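Long-range contacts in glycoside hydrolase family protein (Novosphingobium sp. PP1Y, PDB 6Q2F), which probably hydrolyses alpha-L-rhamnosidic bonds, releasing rhamnose from glycosides: residues 651-656 against 1118-1123; 789-794 against 866-871; 816-821 against 859-864. All coordinates share one frame; numbering follows the deposited sequence.

The three contacts illustrate how a large multidomain hydrolase is held together at two levels, between domains and inside one of them. Interaction 1 joins chain segments more than 450 residues apart, and the other two are nested within the loop it closes, interaction 3 lying in turn inside that of interaction 2. Interactions 2 and 3 belong to one mixed sheet, with centres about 9 Å apart: strands 788-794, 818-820 and 860-863 lie side by side, and helix 868-874 follows the last of them. Interaction 1 sits across the chain's centre, its own centre about 48 Å and 55 Å from those of interactions 2 and 3, and ties a barrel loop to the C-terminal region.

Interaction 1 (651-656 against 1118-1123); sequences APWAFA and MPTYRA
Two side chains reach across from 1118-1123 on similar torsions: Y1121 carries CG anti to its carbonyl carbon (chi1 -65°), and in T1120 it is CG2 that takes this position, while OG1 is flanked by both backbone N and carbonyl carbon (chi1 63°). The tyrosine ring thereby runs out towards the turn of 651-656, and the threonine offers its methyl-bearing side to P652. The phenol hydroxyl donates to the carbonyl O of P652, with OH and O 2.6 Å apart. It arrives in the carbonyl plane, on a lone pair, at a C=O...donor angle of 137°, and the acceptor in turn lies in the plane of the ring at its edge. The same OH also touches P652 CD (3.6 Å) and A654 CB (3.5 Å), so one hydrogen bond and two apolar contacts surround the hydroxyl on the 651-656 side. Next to it, P652 and T1120 run alongside one another in antiparallel sense, with their CB atoms 3.7 Å apart, and T1120 CG2 meets the edge of the W653 indole at CZ3, at 4.0 Å. The type II turn from A651 to A654 is closed by a bond from A654 N to A651 O, and W653 is stacked on Y700 and meets W1098 edge to face. Helix 1099-1105 lies against 1118-1123, L1102 touching both T1120 and Y1121. The contact joins a beta-alpha loop of a (beta/alpha)8 barrel, between strand 642-649 and helix 657-670, to a C-terminal beta-sandwich region whose sequence resembles galactose-binding domains.

Interaction 2 (789-794 against 866-871); sequences YKTIYL and QDIESA
Strand 791-794 packs against the start of helix 868-871, the two backbones coming nearest at Y793 and I868, whose CA atoms are 7.2 Å apart. Y793 sets its CG anti to the backbone N (chi1 179°), which sends the ring across the helix start, toward Q866. Its CD1 touches I868 CD1 at 3.9 Å, and the same methyl group also meets T791 CG2 at 4.1 Å. Beyond the ring, the chain of Q866 bends at chi2 so that NE2 serves two acceptors, both close to the amide plane. One is Y793 OH at 2.8 Å, reached at a bent 137°; the other is L794 O at 3.2 Å, met almost straight at 174°. OE1 is taken by K822 N, so the amide is gripped at both ends. A water donates to Q866 O and accepts from I868 N, and D867 caps the helix through OD1 to S870 N. A phenylalanine at Y793 would remove the hydroxyl and would probably weaken the tie between Q866 and the strand end, leaving NE2 only L794 O among these residues. Among its neighbours, helix 868-874 lies across several strands, I868 resting on V734 of strand 734-737 and A871 on V820 of strand 818-820.

Interaction 3 (816-821 against 859-864); sequences GATVVG and KGRVIA
One face of the R861 guanidinium is covered by I863 CD1, 3.7 Å above the plane and displaced from the centre of the group; NE forms a salt bridge with D854 and NH1 bonds to A874 O. The extended arginine chain, with CG anti to the backbone N, carries the guanidinium away from 816-821 to lie over I863 of its own strand. Near the backbone, R861 CB lies 4.1 Å from T818 OG1. Strands 818-820 and 860-863 are parallel within 6°, joined by a ladder of four bonds. It opens with R861 N to A817 O at 3.0 Å, the donor above the carbonyl plane, and continues with V819 N to R861 O and I863 N to V819 O, each 2.8 Å and nearly along the C=O axis. G821 N to I863 O, at 2.9 Å, ends it. G860 has to be small, since a beta carbon would fall 2.3 Å from A817 O. Against the face bearing V819 and V862 packs helix 803-814, ended by G816 in a Schellman motif; M875 and A871 cover V820 and I863. Helices thus flank both faces, an alpha/beta layering in which helix 803-814 makes the beta-alpha-beta crossover from strand 788-794 to 818-820.

Interaction 1 (651-656 against 1118-1123)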
# COMPACT_ATOMS: atom_id res chain seq x y z
N ALA A 651 20.26 -2.79 3.01
CA ALA A 651 20.66 -3.25 4.34
C ALA A 651 20.98 -4.74 4.25
O ALA A 651 20.27 -5.58 4.80
CB ALA A 651 19.56 -2.97 5.37
N PRO A 652 22.08 -5.08 3.58
CA PRO A 652 22.37 -6.49 3.26
C PRO A 652 22.50 -7.37 4.49
O PRO A 652 23.40 -7.19 5.31
CB PRO A 652 23.69 -6.41 2.49
CG PRO A 652 23.86 -4.98 2.13
CD PRO A 652 23.17 -4.18 3.17
N TRP A 653 21.61 -8.36 4.60
CA TRP A 653 21.64 -9.37 5.66
C TRP A 653 21.79 -8.74 7.05
O TRP A 653 22.29 -9.37 7.98
CB TRP A 653 22.73 -10.41 5.40
CG TRP A 653 22.35 -11.32 4.25
CD1 TRP A 653 21.62 -12.47 4.33
CD2 TRP A 653 22.63 -11.12 2.85
NE1 TRP A 653 21.44 -13.01 3.08
CE2 TRP A 653 22.05 -12.19 2.15
CE3 TRP A 653 23.32 -10.14 2.13
CZ2 TRP A 653 22.12 -12.32 0.76
CZ3 TRP A 653 23.39 -10.26 0.74
CH2 TRP A 653 22.79 -11.34 0.08
N ALA A 654 21.30 -7.52 7.22
CA ALA A 654 21.48 -6.78 8.47
C ALA A 654 20.30 -6.94 9.43
O ALA A 654 19.95 -6.00 10.15
CB ALA A 654 21.76 -5.31 8.16
N PHE A 655 19.69 -8.12 9.50
CA PHE A 655 18.54 -8.29 10.38
C PHE A 655 18.56 -9.66 11.03
O PHE A 655 18.73 -10.69 10.37
CB PHE A 655 17.20 -8.13 9.61
CG PHE A 655 17.06 -6.83 8.88
CD1 PHE A 655 17.52 -6.71 7.57
CD2 PHE A 655 16.46 -5.74 9.49
CE1 PHE A 655 17.37 -5.50 6.87
CE2 PHE A 655 16.30 -4.53 8.81
CZ PHE A 655 16.75 -4.41 7.50
N ALA A 656 18.36 -9.66 12.33
CA ALA A 656 18.01 -10.81 13.13
C ALA A 656 16.65 -10.52 13.73
O ALA A 656 16.19 -9.37 13.68
CB ALA A 656 19.06 -11.07 14.22
N MSE A 1118 26.16 -8.66 -5.65
CA MSE A 1118 26.82 -7.36 -5.68
C MSE A 1118 27.51 -7.16 -4.33
O MSE A 1118 27.24 -7.89 -3.37
CB MSE A 1118 25.82 -6.23 -5.98
CG MSE A 1118 25.27 -6.20 -7.42
SE MSE A 1118 26.58 -6.15 -8.88
CE MSE A 1118 27.56 -4.52 -8.46
N PRO A 1119 28.43 -6.20 -4.23
CA PRO A 1119 29.11 -6.00 -2.94
C PRO A 1119 28.16 -5.44 -1.90
O PRO A 1119 27.20 -4.74 -2.21
CB PRO A 1119 30.24 -5.02 -3.28
CG PRO A 1119 29.80 -4.35 -4.54
CD PRO A 1119 29.00 -5.36 -5.30
N THR A 1120 28.42 -5.80 -0.64
CA THR A 1120 27.52 -5.46 0.45
C THR A 1120 28.13 -4.46 1.42
O THR A 1120 27.52 -3.44 1.72
CB THR A 1120 27.10 -6.74 1.21
OG1 THR A 1120 28.25 -7.34 1.80
CG2 THR A 1120 26.44 -7.74 0.26
N TYR A 1121 29.33 -4.73 1.92
CA TYR A 1121 29.95 -3.85 2.90
C TYR A 1121 31.37 -3.50 2.49
O TYR A 1121 32.06 -4.29 1.84
CB TYR A 1121 29.96 -4.49 4.30
CG TYR A 1121 28.58 -4.69 4.84
CD1 TYR A 1121 27.94 -3.68 5.54
CD2 TYR A 1121 27.88 -5.88 4.62
CE1 TYR A 1121 26.66 -3.85 6.02
CE2 TYR A 1121 26.61 -6.05 5.09
CZ TYR A 1121 26.00 -5.04 5.79
OH TYR A 1121 24.71 -5.20 6.27
N ARG A 1122 31.78 -2.31 2.88
CA ARG A 1122 33.18 -1.91 2.80
C ARG A 1122 33.96 -2.51 3.95
O ARG A 1122 33.40 -2.83 5.00
CB ARG A 1122 33.30 -0.38 2.82
CG ARG A 1122 32.37 0.34 1.88
CD ARG A 1122 31.91 1.67 2.48
NE ARG A 1122 33.03 2.38 3.10
CZ ARG A 1122 33.93 3.09 2.43
NH1 ARG A 1122 33.85 3.19 1.10
NH2 ARG A 1122 34.92 3.70 3.07
N ALA A 1123 35.27 -2.67 3.76
CA ALA A 1123 36.11 -3.15 4.84
C ALA A 1123 36.06 -2.23 6.05
O ALA A 1123 36.37 -2.67 7.16
CB ALA A 1123 37.55 -3.33 4.35

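Interaction 2 (789-794 against 866-871)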
# COMPACT_ATOMS: atom_id res chain seq x y z
N TYR A 789 -20.63 -0.73 15.17
CA TYR A 789 -20.11 0.58 15.52
C TYR A 789 -21.15 1.40 16.27
O TYR A 789 -22.36 1.33 15.98
CB TYR A 789 -19.69 1.34 14.26
CG TYR A 789 -18.83 0.51 13.34
CD1 TYR A 789 -17.46 0.43 13.55
CD2 TYR A 789 -19.38 -0.20 12.28
CE1 TYR A 789 -16.65 -0.33 12.71
CE2 TYR A 789 -18.57 -0.95 11.41
CZ TYR A 789 -17.21 -1.01 11.65
OH TYR A 789 -16.41 -1.76 10.84
N LYS A 790 -20.65 2.21 17.21
CA LYS A 790 -21.47 3.18 17.92
C LYS A 790 -21.79 4.40 17.06
O LYS A 790 -22.82 5.04 17.29
CB LYS A 790 -20.77 3.66 19.20
CG LYS A 790 -20.23 2.56 20.07
CD LYS A 790 -21.31 1.60 20.53
CE LYS A 790 -22.42 2.29 21.31
NZ LYS A 790 -23.41 1.28 21.79
N THR A 791 -20.95 4.73 16.09
CA THR A 791 -21.15 5.96 15.34
C THR A 791 -20.37 5.92 14.04
O THR A 791 -19.40 5.17 13.89
CB THR A 791 -20.72 7.18 16.15
OG1 THR A 791 -21.06 8.37 15.43
CG2 THR A 791 -19.21 7.15 16.35
N ILE A 792 -20.82 6.74 13.10
CA ILE A 792 -20.07 7.08 11.90
C ILE A 792 -19.41 8.41 12.17
O ILE A 792 -20.04 9.33 12.70
CB ILE A 792 -21.00 7.18 10.67
CG1 ILE A 792 -21.48 5.80 10.23
CG2 ILE A 792 -20.30 7.90 9.52
CD1 ILE A 792 -22.62 5.83 9.21
N TYR A 793 -18.15 8.53 11.80
CA TYR A 793 -17.44 9.80 11.89
C TYR A 793 -17.21 10.35 10.48
O TYR A 793 -16.77 9.61 9.60
CB TYR A 793 -16.11 9.63 12.62
CG TYR A 793 -15.34 10.91 12.71
CD1 TYR A 793 -15.64 11.85 13.68
CD2 TYR A 793 -14.31 11.18 11.82
CE1 TYR A 793 -14.94 13.04 13.77
CE2 TYR A 793 -13.60 12.37 11.90
CZ TYR A 793 -13.92 13.30 12.87
OH TYR A 793 -13.24 14.49 12.96
N LEU A 794 -17.52 11.63 10.27
CA LEU A 794 -17.34 12.23 8.95
C LEU A 794 -15.95 12.85 8.90
O LEU A 794 -15.73 13.94 9.43
CB LEU A 794 -18.42 13.27 8.65
CG LEU A 794 -19.85 12.72 8.72
CD1 LEU A 794 -20.81 13.81 8.35
CD2 LEU A 794 -20.02 11.53 7.79
N GLN A 866 -16.04 17.62 15.33
CA GLN A 866 -14.90 16.92 14.77
C GLN A 866 -13.97 16.45 15.89
O GLN A 866 -12.77 16.27 15.70
CB GLN A 866 -14.15 17.80 13.77
CG GLN A 866 -15.04 18.40 12.64
CD GLN A 866 -15.58 17.35 11.64
OE1 GLN A 866 -16.56 17.60 10.93
NE2 GLN A 866 -14.94 16.19 11.58
N ASP A 867 -14.54 16.24 17.08
CA ASP A 867 -13.85 15.74 18.27
C ASP A 867 -14.48 14.40 18.62
O ASP A 867 -15.49 14.34 19.33
CB ASP A 867 -13.98 16.76 19.42
CG ASP A 867 -13.17 16.37 20.64
OD1 ASP A 867 -12.92 15.16 20.84
OD2 ASP A 867 -12.78 17.27 21.41
N ILE A 868 -13.89 13.31 18.13
CA ILE A 868 -14.58 12.02 18.17
C ILE A 868 -14.70 11.51 19.61
O ILE A 868 -15.72 10.95 20.00
CB ILE A 868 -13.89 11.00 17.25
CG1 ILE A 868 -14.61 9.65 17.31
CG2 ILE A 868 -12.41 10.81 17.63
CD1 ILE A 868 -16.06 9.71 16.93
N GLU A 869 -13.67 11.71 20.42
CA GLU A 869 -13.73 11.15 21.76
C GLU A 869 -14.65 11.96 22.67
O GLU A 869 -15.28 11.40 23.58
CB GLU A 869 -12.32 11.04 22.35
CG GLU A 869 -11.44 10.11 21.54
CD GLU A 869 -10.48 9.33 22.41
OE1 GLU A 869 -10.42 9.63 23.61
OE2 GLU A 869 -9.81 8.41 21.90
N SER A 870 -14.76 13.26 22.43
CA SER A 870 -15.70 14.04 23.21
C SER A 870 -17.14 13.74 22.79
O SER A 870 -18.05 13.81 23.61
CB SER A 870 -15.37 15.52 23.08
OG SER A 870 -16.49 16.31 23.38
N ALA A 871 -17.35 13.35 21.53
CA ALA A 871 -18.69 12.94 21.13
C ALA A 871 -19.03 11.58 21.71
O ALA A 871 -20.16 11.36 22.18
CB ALA A 871 -18.81 12.94 19.61
O HOH W 1 -12.06 13.62 15.88

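Interaction 3 (816-821 against 859-864)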
# COMPACT_ATOMS: atom_id res chain seq x y z
N GLY A 816 -31.95 5.30 13.58
CA GLY A 816 -31.49 5.18 14.96
C GLY A 816 -30.00 5.37 15.20
O GLY A 816 -29.55 5.30 16.34
N ALA A 817 -29.22 5.61 14.14
CA ALA A 817 -27.77 5.67 14.28
C ALA A 817 -27.30 7.07 14.65
O ALA A 817 -27.99 8.07 14.45
CB ALA A 817 -27.08 5.22 12.99
N THR A 818 -26.08 7.13 15.16
CA THR A 818 -25.41 8.38 15.51
C THR A 818 -24.34 8.71 14.48
O THR A 818 -23.56 7.83 14.09
CB THR A 818 -24.79 8.28 16.91
OG1 THR A 818 -25.79 7.85 17.84
CG2 THR A 818 -24.22 9.62 17.35
N VAL A 819 -24.30 9.96 14.06
CA VAL A 819 -23.27 10.48 13.17
C VAL A 819 -22.55 11.61 13.88
O VAL A 819 -23.20 12.50 14.46
CB VAL A 819 -23.83 10.98 11.82
CG1 VAL A 819 -22.80 11.83 11.09
CG2 VAL A 819 -24.27 9.83 10.97
N VAL A 820 -21.23 11.56 13.88
CA VAL A 820 -20.39 12.63 14.41
C VAL A 820 -19.70 13.30 13.24
O VAL A 820 -18.92 12.65 12.51
CB VAL A 820 -19.35 12.08 15.41
CG1 VAL A 820 -18.47 13.22 15.94
CG2 VAL A 820 -20.06 11.34 16.51
N GLY A 821 -19.96 14.58 13.06
CA GLY A 821 -19.32 15.32 11.99
C GLY A 821 -20.08 16.58 11.67
O GLY A 821 -21.25 16.75 12.03
N LYS A 859 -35.00 8.67 14.94
CA LYS A 859 -34.64 7.95 16.15
C LYS A 859 -33.16 8.03 16.47
O LYS A 859 -32.73 7.45 17.47
CB LYS A 859 -35.07 6.48 16.03
CG LYS A 859 -36.52 6.31 15.58
CD LYS A 859 -37.06 4.95 15.98
CE LYS A 859 -37.71 4.23 14.81
NZ LYS A 859 -39.12 3.84 15.11
N GLY A 860 -32.36 8.76 15.68
CA GLY A 860 -30.93 8.81 15.84
C GLY A 860 -30.43 10.17 16.29
O GLY A 860 -31.16 10.98 16.87
N ARG A 861 -29.16 10.44 15.97
CA ARG A 861 -28.50 11.60 16.56
C ARG A 861 -27.33 12.03 15.69
O ARG A 861 -26.59 11.20 15.17
CB ARG A 861 -28.03 11.25 17.98
CG ARG A 861 -27.27 12.34 18.69
CD ARG A 861 -26.88 11.83 20.07
NE ARG A 861 -26.35 12.89 20.92
CZ ARG A 861 -25.88 12.67 22.15
NH1 ARG A 861 -25.88 11.44 22.64
NH2 ARG A 861 -25.40 13.67 22.86
N VAL A 862 -27.18 13.34 15.53
CA VAL A 862 -26.10 13.93 14.75
C VAL A 862 -25.39 14.92 15.67
O VAL A 862 -25.99 15.92 16.09
CB VAL A 862 -26.61 14.64 13.49
CG1 VAL A 862 -25.45 15.35 12.77
CG2 VAL A 862 -27.31 13.66 12.56
N ILE A 863 -24.13 14.65 15.96
CA ILE A 863 -23.29 15.52 16.78
C ILE A 863 -22.36 16.28 15.84
O ILE A 863 -21.46 15.69 15.24
CB ILE A 863 -22.52 14.72 17.84
CG1 ILE A 863 -23.49 13.88 18.66
CG2 ILE A 863 -21.72 15.65 18.73
CD1 ILE A 863 -22.81 13.03 19.73
N ALA A 864 -22.57 17.59 15.71
CA ALA A 864 -21.85 18.42 14.75
C ALA A 864 -20.49 18.81 15.33
O ALA A 864 -20.22 19.95 15.69
CB ALA A 864 -22.67 19.64 14.36